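Local coordinates for DegT/DnrJ/EryC1/StrS aminotransferase (Brucella abortus 2308, PDB 4QGR), which probably catalyses the transfer of amino groups as a pyridoxal-phosphate-dependent aminotransferase, at residues 263-274 against 357-368; 70-78 against 217-225. All coordinates share one frame; numbering follows the deposited sequence.

Contact 1 of 2, residues 263-274 against 357-368; sequences EMEARDRIARRY and PMHPYLSEADQD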
loop_
_atom_site.group_PDB
_atom_site.type_symbol
_atom_site.label_atom_id
_atom_site.label_comp_id
_atom_site.label_asym_id
_atom_site.label_seq_id
_atom_site.Cartn_x
_atom_site.Cartn_y
_atom_site.Cartn_z
ATOM N N GLU A 263 -2.692 27.696 6.677
ATOM C CA GLU A 263 -3.921 26.942 6.878
ATOM C C GLU A 263 -4.176 26.561 8.345
ATOM O O GLU A 263 -5.325 26.518 8.771
ATOM C CB GLU A 263 -3.898 25.661 6.053
ATOM C CG GLU A 263 -4.122 25.910 4.572
ATOM C CD GLU A 263 -4.172 24.644 3.751
ATOM O OE1 GLU A 263 -3.663 23.588 4.219
ATOM O OE2 GLU A 263 -4.757 24.662 2.644
ATOM N N MET A 264 -3.112 26.208 9.074
ATOM C CA MET A 264 -3.215 25.963 10.537
ATOM C C MET A 264 -3.636 27.212 11.315
ATOM O O MET A 264 -4.473 27.135 12.237
ATOM C CB MET A 264 -1.910 25.383 11.094
ATOM C CG MET A 264 -1.726 23.936 10.665
ATOM S SD MET A 264 -2.957 22.848 11.415
ATOM C CE MET A 264 -3.365 21.715 10.106
ATOM N N GLU A 265 -3.138 28.373 10.905
ATOM C CA GLU A 265 -3.624 29.611 11.526
ATOM C C GLU A 265 -5.107 29.775 11.274
ATOM O O GLU A 265 -5.866 30.175 12.179
ATOM C CB GLU A 265 -2.817 30.829 11.036
ATOM C CG GLU A 265 -1.341 30.712 11.399
ATOM C CD GLU A 265 -0.456 31.753 10.708
ATOM O OE1 GLU A 265 -0.983 32.616 9.968
ATOM O OE2 GLU A 265 0.781 31.709 10.914
ATOM N N ALA A 266 -5.529 29.501 10.042
ATOM C CA ALA A 266 -6.917 29.629 9.669
ATOM C C ALA A 266 -7.798 28.669 10.449
ATOM O O ALA A 266 -8.834 29.044 10.954
ATOM C CB ALA A 266 -7.098 29.401 8.162
ATOM N N ARG A 267 -7.368 27.418 10.544
ATOM C CA ARG A 267 -8.135 26.415 11.284
ATOM C C ARG A 267 -8.313 26.848 12.754
ATOM O O ARG A 267 -9.408 26.766 13.290
ATOM C CB ARG A 267 -7.457 25.067 11.191
ATOM C CG ARG A 267 -7.478 24.405 9.827
ATOM C CD ARG A 267 -6.477 23.238 9.704
ATOM N NE ARG A 267 -6.614 22.539 8.426
ATOM C CZ ARG A 267 -7.556 21.625 8.137
ATOM N NH1 ARG A 267 -8.407 21.206 9.056
ATOM N NH2 ARG A 267 -7.625 21.105 6.920
ATOM N N ASP A 268 -7.246 27.353 13.364
ATOM C CA ASP A 268 -7.291 27.786 14.763
ATOM C C ASP A 268 -8.313 28.897 14.918
ATOM O O ASP A 268 -9.154 28.890 15.855
ATOM C CB ASP A 268 -5.903 28.271 15.205
ATOM C CG ASP A 268 -5.860 28.639 16.676
ATOM O OD1 ASP A 268 -5.790 27.718 17.503
ATOM O OD2 ASP A 268 -5.927 29.851 16.978
ATOM N N ARG A 269 -8.268 29.845 13.984
ATOM C CA ARG A 269 -9.207 30.996 13.996
ATOM C C ARG A 269 -10.662 30.525 13.861
ATOM O O ARG A 269 -11.534 30.923 14.610
ATOM C CB ARG A 269 -8.842 31.996 12.898
ATOM C CG ARG A 269 -9.929 32.985 12.562
ATOM C CD ARG A 269 -9.472 33.904 11.434
ATOM N NE ARG A 269 -9.170 33.214 10.175
ATOM C CZ ARG A 269 -10.073 32.755 9.324
ATOM N NH1 ARG A 269 -11.368 32.807 9.596
ATOM N NH2 ARG A 269 -9.674 32.185 8.209
ATOM N N ILE A 270 -10.903 29.615 12.935
ATOM C CA ILE A 270 -12.229 29.086 12.673
ATOM C C ILE A 270 -12.784 28.283 13.861
ATOM O O ILE A 270 -13.939 28.471 14.270
ATOM C CB ILE A 270 -12.201 28.253 11.359
ATOM C CG1 ILE A 270 -11.965 29.228 10.183
ATOM C CG2 ILE A 270 -13.491 27.463 11.187
ATOM C CD1 ILE A 270 -11.443 28.546 8.919
ATOM N N ALA A 271 -11.943 27.415 14.436
ATOM C CA ALA A 271 -12.339 26.593 15.584
ATOM C C ALA A 271 -12.674 27.448 16.765
ATOM O O ALA A 271 -13.628 27.163 17.463
ATOM C CB ALA A 271 -11.253 25.616 15.962
ATOM N N ARG A 272 -11.871 28.486 17.011
ATOM C CA ARG A 272 -12.116 29.372 18.165
ATOM C C ARG A 272 -13.425 30.120 17.996
ATOM O O ARG A 272 -14.171 30.311 18.948
ATOM C CB ARG A 272 -10.931 30.331 18.387
ATOM C CG ARG A 272 -9.718 29.607 18.971
ATOM C CD ARG A 272 -8.510 30.523 19.206
ATOM N NE ARG A 272 -7.341 29.766 19.683
ATOM C CZ ARG A 272 -7.143 29.375 20.952
ATOM N NH1 ARG A 272 -8.032 29.638 21.906
ATOM N NH2 ARG A 272 -6.048 28.689 21.276
ATOM N N ARG A 273 -13.713 30.523 16.770
ATOM C CA ARG A 273 -14.974 31.206 16.491
ATOM C C ARG A 273 -16.174 30.266 16.716
ATOM O O ARG A 273 -17.185 30.692 17.302
ATOM C CB ARG A 273 -14.972 31.824 15.093
ATOM C CG ARG A 273 -16.092 32.826 14.859
ATOM C CD ARG A 273 -15.754 33.672 13.643
ATOM N NE ARG A 273 -16.758 34.712 13.436
ATOM C CZ ARG A 273 -17.817 34.628 12.636
ATOM N NH1 ARG A 273 -18.048 33.554 11.891
ATOM N NH2 ARG A 273 -18.647 35.668 12.547
ATOM N N TYR A 274 -16.093 29.011 16.285
ATOM C CA TYR A 274 -17.162 28.070 16.634
ATOM C C TYR A 274 -17.281 27.916 18.151
ATOM O O TYR A 274 -18.391 27.892 18.701
ATOM C CB TYR A 274 -16.870 26.677 16.094
ATOM C CG TYR A 274 -17.296 26.287 14.692
ATOM C CD1 TYR A 274 -18.596 26.532 14.197
ATOM C CD2 TYR A 274 -16.417 25.546 13.892
ATOM C CE1 TYR A 274 -18.974 26.092 12.940
ATOM C CE2 TYR A 274 -16.774 25.091 12.645
ATOM C CZ TYR A 274 -18.072 25.354 12.171
ATOM O OH TYR A 274 -18.432 24.867 10.947
ATOM N N PRO A 357 -18.568 21.225 9.325
ATOM C CA PRO A 357 -17.637 21.656 8.312
ATOM C C PRO A 357 -16.418 22.353 8.920
ATOM O O PRO A 357 -16.543 23.190 9.794
ATOM C CB PRO A 357 -18.458 22.622 7.465
ATOM C CG PRO A 357 -19.875 22.091 7.600
ATOM C CD PRO A 357 -19.954 21.658 9.034
ATOM N N MET A 358 -15.242 21.945 8.505
ATOM C CA MET A 358 -14.023 22.440 9.105
ATOM C C MET A 358 -12.919 22.318 8.083
ATOM O O MET A 358 -12.567 21.233 7.699
ATOM C CB MET A 358 -13.652 21.639 10.327
ATOM C CG MET A 358 -12.251 21.982 10.868
ATOM S SD MET A 358 -11.824 23.742 11.141
ATOM C CE MET A 358 -12.918 24.008 12.443
ATOM N N HIS A 359 -12.457 23.460 7.588
ATOM C CA HIS A 359 -11.337 23.528 6.653
ATOM C C HIS A 359 -10.882 24.989 6.599
ATOM O O HIS A 359 -11.603 25.876 7.084
ATOM C CB HIS A 359 -11.732 22.992 5.268
ATOM C CG HIS A 359 -12.946 23.622 4.673
ATOM N ND1 HIS A 359 -12.898 24.783 3.937
ATOM C CD2 HIS A 359 -14.255 23.290 4.750
ATOM C CE1 HIS A 359 -14.105 25.090 3.520
ATOM N NE2 HIS A 359 -14.953 24.207 4.002
ATOM N N PRO A 360 -9.718 25.257 5.985
ATOM C CA PRO A 360 -9.195 26.613 6.035
ATOM C C PRO A 360 -9.999 27.655 5.282
ATOM O O PRO A 360 -9.782 28.849 5.521
ATOM C CB PRO A 360 -7.765 26.461 5.451
ATOM C CG PRO A 360 -7.440 24.997 5.600
ATOM C CD PRO A 360 -8.750 24.322 5.389
ATOM N N TYR A 361 -10.875 27.221 4.371
ATOM C CA TYR A 361 -11.589 28.100 3.434
ATOM C C TYR A 361 -13.048 28.374 3.760
ATOM O O TYR A 361 -13.805 28.946 2.955
ATOM C CB TYR A 361 -11.407 27.548 2.028
ATOM C CG TYR A 361 -9.940 27.271 1.799
ATOM C CD1 TYR A 361 -9.094 28.289 1.413
ATOM C CD2 TYR A 361 -9.380 26.011 2.050
ATOM C CE1 TYR A 361 -7.737 28.082 1.282
ATOM C CE2 TYR A 361 -8.014 25.802 1.919
ATOM C CZ TYR A 361 -7.207 26.845 1.511
ATOM O OH TYR A 361 -5.841 26.724 1.384
ATOM N N LEU A 362 -13.458 27.994 4.969
ATOM C CA LEU A 362 -14.817 28.234 5.394
ATOM C C LEU A 362 -15.006 29.725 5.594
ATOM O O LEU A 362 -14.280 30.355 6.355
ATOM C CB LEU A 362 -15.082 27.483 6.696
ATOM C CG LEU A 362 -16.516 27.432 7.203
ATOM C CD1 LEU A 362 -17.366 26.565 6.265
ATOM C CD2 LEU A 362 -16.545 26.909 8.640
ATOM N N SER A 363 -15.984 30.299 4.910
ATOM C CA SER A 363 -16.187 31.753 4.997
ATOM C C SER A 363 -16.883 32.148 6.294
ATOM O O SER A 363 -17.580 31.342 6.924
ATOM C CB SER A 363 -17.020 32.231 3.809
ATOM O OG SER A 363 -18.380 31.793 3.923
ATOM N N GLU A 364 -16.743 33.423 6.657
ATOM C CA GLU A 364 -17.470 33.949 7.811
ATOM C C GLU A 364 -18.957 33.719 7.627
ATOM O O GLU A 364 -19.626 33.257 8.537
ATOM C CB GLU A 364 -17.250 35.447 7.982
ATOM C CG GLU A 364 -15.985 35.846 8.688
ATOM C CD GLU A 364 -16.074 37.238 9.291
ATOM O OE1 GLU A 364 -17.191 37.719 9.625
ATOM O OE2 GLU A 364 -15.008 37.858 9.417
ATOM N N ALA A 365 -19.457 34.048 6.447
ATOM C CA ALA A 365 -20.882 33.877 6.143
ATOM C C ALA A 365 -21.342 32.424 6.283
ATOM O O ALA A 365 -22.403 32.156 6.860
ATOM C CB ALA A 365 -21.211 34.435 4.747
ATOM N N ASP A 366 -20.525 31.472 5.831
ATOM C CA ASP A 366 -20.949 30.092 5.968
ATOM C C ASP A 366 -20.898 29.636 7.440
ATOM O O ASP A 366 -21.828 29.003 7.967
ATOM C CB ASP A 366 -20.128 29.192 5.060
ATOM C CG ASP A 366 -20.597 29.254 3.610
ATOM O OD1 ASP A 366 -21.711 29.754 3.343
ATOM O OD2 ASP A 366 -19.853 28.790 2.744
ATOM N N GLN A 367 -19.844 30.020 8.130
ATOM C CA GLN A 367 -19.770 29.754 9.551
ATOM C C GLN A 367 -20.927 30.382 10.318
ATOM O O GLN A 367 -21.548 29.720 11.150
ATOM C CB GLN A 367 -18.427 30.208 10.115
ATOM C CG GLN A 367 -18.182 29.699 11.505
ATOM C CD GLN A 367 -16.725 29.767 11.919
ATOM O OE1 GLN A 367 -15.986 30.651 11.515
ATOM N NE2 GLN A 367 -16.308 28.817 12.737
ATOM N N ASP A 368 -21.246 31.640 10.030
ATOM C CA ASP A 368 -22.396 32.270 10.669
ATOM C C ASP A 368 -23.685 31.484 10.452
ATOM O O ASP A 368 -24.505 31.384 11.339
ATOM C CB ASP A 368 -22.600 33.706 10.150
ATOM C CG ASP A 368 -21.495 34.665 10.596
ATOM O OD1 ASP A 368 -20.686 34.318 11.484
ATOM O OD2 ASP A 368 -21.423 35.767 10.033
HETATM O O HOH W 1 -10.606 19.325 8.321
HETATM O O HOH W 2 -11.521 30.970 6.132
HETATM O O HOH W 3 -13.799 32.242 8.211
#
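Ile270 O is gripped by two donors: Tyr274 N, in the ordinary helical bond, and Gln367 NE2, which reaches across the contact at 2.8 Å from a position tilted out of the carbonyl plane. In this C-terminal part of a fold-type-I aminotransferase, the long helix 247-278 is packed by a loop and the first turn of helix 364-377, whose N-cap is Ser363. The two short helical segments run roughly parallel, 31° apart. With CG anti to the backbone N (chi1 -168°) and the chain extended beyond it, Gln367 lays NE2 over the centre of one face of the Tyr274 ring, 3.3 Å above the plane. Tyr274 OH donates to Pro357 O over 2.8 Å, in the carbonyl plane, so the ring is held at its hydroxyl while the amide nitrogen covers one face. Ile270 CG2 and Tyr274 CE2 pack on Met358 CE, brought there by a chain bent at its second and third torsions. Further along, CB and CG of Glu263 pack against Pro360 CG, while Pro360 CD lies over one face of the Arg267 guanidinium. Tyr361 OH gives the short 2.6 Å bond to the anti lone pair of Glu263 OE2, which also accepts from Gln17 on helix 14-20. Two waters link the Arg269 guanidinium to Leu362 O, and one of them also reaches Pro360 O. At the opposite end the extended Arg273 holds Asp368 end-on: NH1 and NH2 converge on the single oxygen OD1, at 2.8 and 2.7 Å, with the guanidinium and carboxylate planes turned 46° apart.

Contact 2 of 2, residues 70-78 against 217-225; sequences LQMPLMTRG and LADTLRSVL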
loop_
_atom_site.group_PDB
_atom_site.type_symbol
_atom_site.label_atom_id
_atom_site.label_comp_id
_atom_site.label_asym_id
_atom_site.label_seq_id
_atom_site.Cartn_x
_atom_site.Cartn_y
_atom_site.Cartn_z
ATOM N N LEU A 70 1.655 2.610 10.524
ATOM C CA LEU A 70 1.515 2.030 11.873
ATOM C C LEU A 70 2.007 0.584 11.932
ATOM O O LEU A 70 2.570 0.165 12.951
ATOM C CB LEU A 70 0.040 2.068 12.292
ATOM C CG LEU A 70 -0.602 3.462 12.407
ATOM C CD1 LEU A 70 -2.107 3.375 12.459
ATOM C CD2 LEU A 70 -0.099 4.109 13.692
ATOM N N GLN A 71 1.788 -0.172 10.852
ATOM C CA GLN A 71 2.214 -1.556 10.785
ATOM C C GLN A 71 3.739 -1.676 10.811
ATOM O O GLN A 71 4.290 -2.524 11.509
ATOM C CB GLN A 71 1.690 -2.207 9.510
ATOM C CG GLN A 71 2.103 -3.666 9.281
ATOM C CD GLN A 71 1.515 -4.205 7.970
ATOM O OE1 GLN A 71 0.678 -3.546 7.346
ATOM N NE2 GLN A 71 2.034 -5.318 7.486
ATOM N N MET A 72 4.426 -0.891 9.999
ATOM C CA MET A 72 5.861 -1.117 9.868
ATOM C C MET A 72 6.664 -1.000 11.167
ATOM O O MET A 72 7.569 -1.822 11.423
ATOM C CB MET A 72 6.443 -0.278 8.735
ATOM C CG MET A 72 5.947 -0.756 7.371
ATOM S SD MET A 72 6.819 0.091 6.029
ATOM C CE MET A 72 5.892 1.606 5.806
ATOM N N PRO A 73 6.362 0.004 12.011
ATOM C CA PRO A 73 7.092 0.063 13.268
ATOM C C PRO A 73 6.862 -1.177 14.159
ATOM O O PRO A 73 7.791 -1.572 14.878
ATOM C CB PRO A 73 6.548 1.312 13.928
ATOM C CG PRO A 73 6.178 2.196 12.783
ATOM C CD PRO A 73 5.672 1.265 11.722
ATOM N N LEU A 74 5.646 -1.747 14.132
ATOM C CA LEU A 74 5.406 -2.983 14.889
ATOM C C LEU A 74 6.277 -4.106 14.348
ATOM O O LEU A 74 6.837 -4.910 15.126
ATOM C CB LEU A 74 3.923 -3.392 14.805
ATOM C CG LEU A 74 2.933 -2.425 15.450
ATOM C CD1 LEU A 74 1.489 -2.845 15.160
ATOM C CD2 LEU A 74 3.106 -2.378 16.943
ATOM N N MET A 75 6.420 -4.173 13.018
ATOM C CA MET A 75 7.254 -5.187 12.407
ATOM C C MET A 75 8.725 -5.043 12.790
ATOM O O MET A 75 9.408 -6.045 13.104
ATOM C CB MET A 75 7.117 -5.211 10.885
ATOM C CG MET A 75 5.733 -5.557 10.380
ATOM S SD MET A 75 5.563 -5.335 8.624
ATOM C CE MET A 75 6.655 -6.565 7.953
ATOM N N THR A 76 9.222 -3.826 12.784
ATOM C CA THR A 76 10.639 -3.605 13.127
ATOM C C THR A 76 10.935 -4.008 14.557
ATOM O O THR A 76 12.055 -4.421 14.843
ATOM C CB THR A 76 11.116 -2.155 12.952
ATOM O OG1 THR A 76 10.444 -1.306 13.885
ATOM C CG2 THR A 76 10.870 -1.688 11.578
ATOM N N ARG A 77 9.954 -3.858 15.455
ATOM C CA ARG A 77 10.127 -4.231 16.859
ATOM C C ARG A 77 9.866 -5.687 17.118
ATOM O O ARG A 77 9.944 -6.108 18.273
ATOM C CB ARG A 77 9.203 -3.390 17.761
ATOM C CG ARG A 77 9.714 -1.977 17.924
ATOM C CD ARG A 77 10.868 -1.890 18.920
ATOM N NE ARG A 77 10.435 -2.008 20.326
ATOM C CZ ARG A 77 10.977 -1.303 21.334
ATOM N NH1 ARG A 77 11.943 -0.431 21.096
ATOM N NH2 ARG A 77 10.568 -1.467 22.588
ATOM N N GLY A 78 9.566 -6.477 16.097
ATOM C CA GLY A 78 9.281 -7.896 16.293
ATOM C C GLY A 78 7.986 -8.175 17.054
ATOM O O GLY A 78 7.871 -9.189 17.726
ATOM N N LEU A 217 16.311 3.020 13.861
ATOM C CA LEU A 217 14.916 2.687 13.605
ATOM C C LEU A 217 14.537 3.153 12.201
ATOM O O LEU A 217 13.837 2.439 11.468
ATOM C CB LEU A 217 14.000 3.314 14.637
ATOM C CG LEU A 217 12.497 3.194 14.366
ATOM C CD1 LEU A 217 12.066 1.730 14.268
ATOM C CD2 LEU A 217 11.714 3.894 15.474
ATOM N N ALA A 218 14.978 4.347 11.821
ATOM C CA ALA A 218 14.713 4.885 10.479
ATOM C C ALA A 218 15.278 3.935 9.392
ATOM O O ALA A 218 14.642 3.676 8.400
ATOM C CB ALA A 218 15.322 6.286 10.344
ATOM N N ASP A 219 16.487 3.426 9.590
ATOM C CA ASP A 219 17.127 2.546 8.596
ATOM C C ASP A 219 16.324 1.280 8.440
ATOM O O ASP A 219 16.152 0.786 7.331
ATOM C CB ASP A 219 18.540 2.170 9.042
ATOM C CG ASP A 219 19.543 3.302 8.900
ATOM O OD1 ASP A 219 19.276 4.297 8.202
ATOM O OD2 ASP A 219 20.648 3.183 9.493
ATOM N N THR A 220 15.844 0.759 9.552
ATOM C CA THR A 220 15.041 -0.462 9.557
ATOM C C THR A 220 13.723 -0.205 8.853
ATOM O O THR A 220 13.246 -1.044 8.105
ATOM C CB THR A 220 14.854 -1.017 10.997
ATOM O OG1 THR A 220 16.174 -1.230 11.602
ATOM C CG2 THR A 220 14.174 -2.275 10.939
ATOM N N LEU A 221 13.130 0.957 9.082
ATOM C CA LEU A 221 11.835 1.275 8.424
ATOM C C LEU A 221 12.017 1.379 6.897
ATOM O O LEU A 221 11.175 0.938 6.111
ATOM C CB LEU A 221 11.196 2.549 8.984
ATOM C CG LEU A 221 10.719 2.379 10.413
ATOM C CD1 LEU A 221 10.335 3.731 10.980
ATOM C CD2 LEU A 221 9.539 1.416 10.519
ATOM N N ARG A 222 13.154 1.926 6.481
ATOM C CA ARG A 222 13.423 2.077 5.070
ATOM C C ARG A 222 13.666 0.724 4.415
ATOM O O ARG A 222 13.405 0.557 3.219
ATOM C CB ARG A 222 14.583 3.037 4.785
ATOM C CG ARG A 222 14.280 4.492 5.170
ATOM C CD ARG A 222 15.334 5.470 4.637
ATOM N NE ARG A 222 15.271 6.795 5.272
ATOM C CZ ARG A 222 14.383 7.744 4.949
ATOM N NH1 ARG A 222 13.444 7.521 4.023
ATOM N NH2 ARG A 222 14.410 8.896 5.583
ATOM N N SER A 223 14.163 -0.232 5.198
ATOM C CA SER A 223 14.306 -1.587 4.717
ATOM C C SER A 223 12.934 -2.254 4.595
ATOM O O SER A 223 12.610 -2.811 3.564
ATOM C CB SER A 223 15.213 -2.379 5.673
ATOM O OG SER A 223 15.175 -3.777 5.434
ATOM N N VAL A 224 12.123 -2.156 5.633
ATOM C CA VAL A 224 10.843 -2.833 5.676
ATOM C C VAL A 224 9.924 -2.393 4.539
ATOM O O VAL A 224 9.184 -3.217 3.973
ATOM C CB VAL A 224 10.155 -2.629 7.063
ATOM C CG1 VAL A 224 8.701 -3.093 7.067
ATOM C CG2 VAL A 224 10.925 -3.392 8.133
ATOM N N LEU A 225 9.944 -1.106 4.193
ATOM C CA LEU A 225 9.027 -0.614 3.164
ATOM C C LEU A 225 9.429 -1.027 1.773
ATOM O O LEU A 225 8.625 -0.885 0.833
ATOM C CB LEU A 225 8.846 0.903 3.259
ATOM C CG LEU A 225 10.049 1.762 2.849
ATOM C CD1 LEU A 225 10.140 1.982 1.359
ATOM C CD2 LEU A 225 9.978 3.098 3.545
#
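The Met72-Pro73 peptide, the flat group of this contact, carries Leu221 CD2 over one face, 3.8 Å from both Met72 C and Pro73 N; the same methyl touches CG and CD of the Pro73 ring. Here two helices of the large, cofactor-binding domain, 68-76 and 215-224, cross steeply at 113° with 9.6 Å between the axes of their short segments. Thr76 is a knob in a hole formed by Leu217, Thr220, Leu221 and Val224. Its methyl CG2 meets Thr220 CG2 at 3.4 Å, tighter than usual for two carbons. A chi1 of 66° sets Thr76 OG1 between the backbone N and the carbonyl carbon, where it donates to Pro73 O in its own helix at 2.8 Å and turns the methyl to the neighbour. Met72 slides past Val224, CG to CG1 at 3.6 Å, and bends at its last torsion to put SD against Leu225 CB. On the sheet side, Met72 and Leu221 both touch Met210 of strand 208-212, while Leu70 touches the cofactor and Met75 packs on Leu101 of the second subunit. With no hydrogen bond between the segments, they meet by van der Waals packing, so shape fit rather than directional bonding sets how they lie together.

Contact 1 and contact 2 lie on opposite sides of the chain's centre, their centres about 37 Å apart, and share no helix. Contact 2 joins two helices beside the main mixed sheet, next to the cofactor and the second subunit, and has no hydrogen bond or salt bridge between its segments. Contact 1 buries over twice the area, 876 against 384 Å², and mixes an apolar middle with tyrosine and glutamine hydrogen bonds, bridging waters and a salt bridge between exposed or partly exposed side chains; no other subunit touches it. Both are partly buried, but exposed residues are among those that touch in contact 1 and not in contact 2. The chain closes contact 2 with helix 215-224 before entering helix 247-278, the next helix, where contact 1 begins.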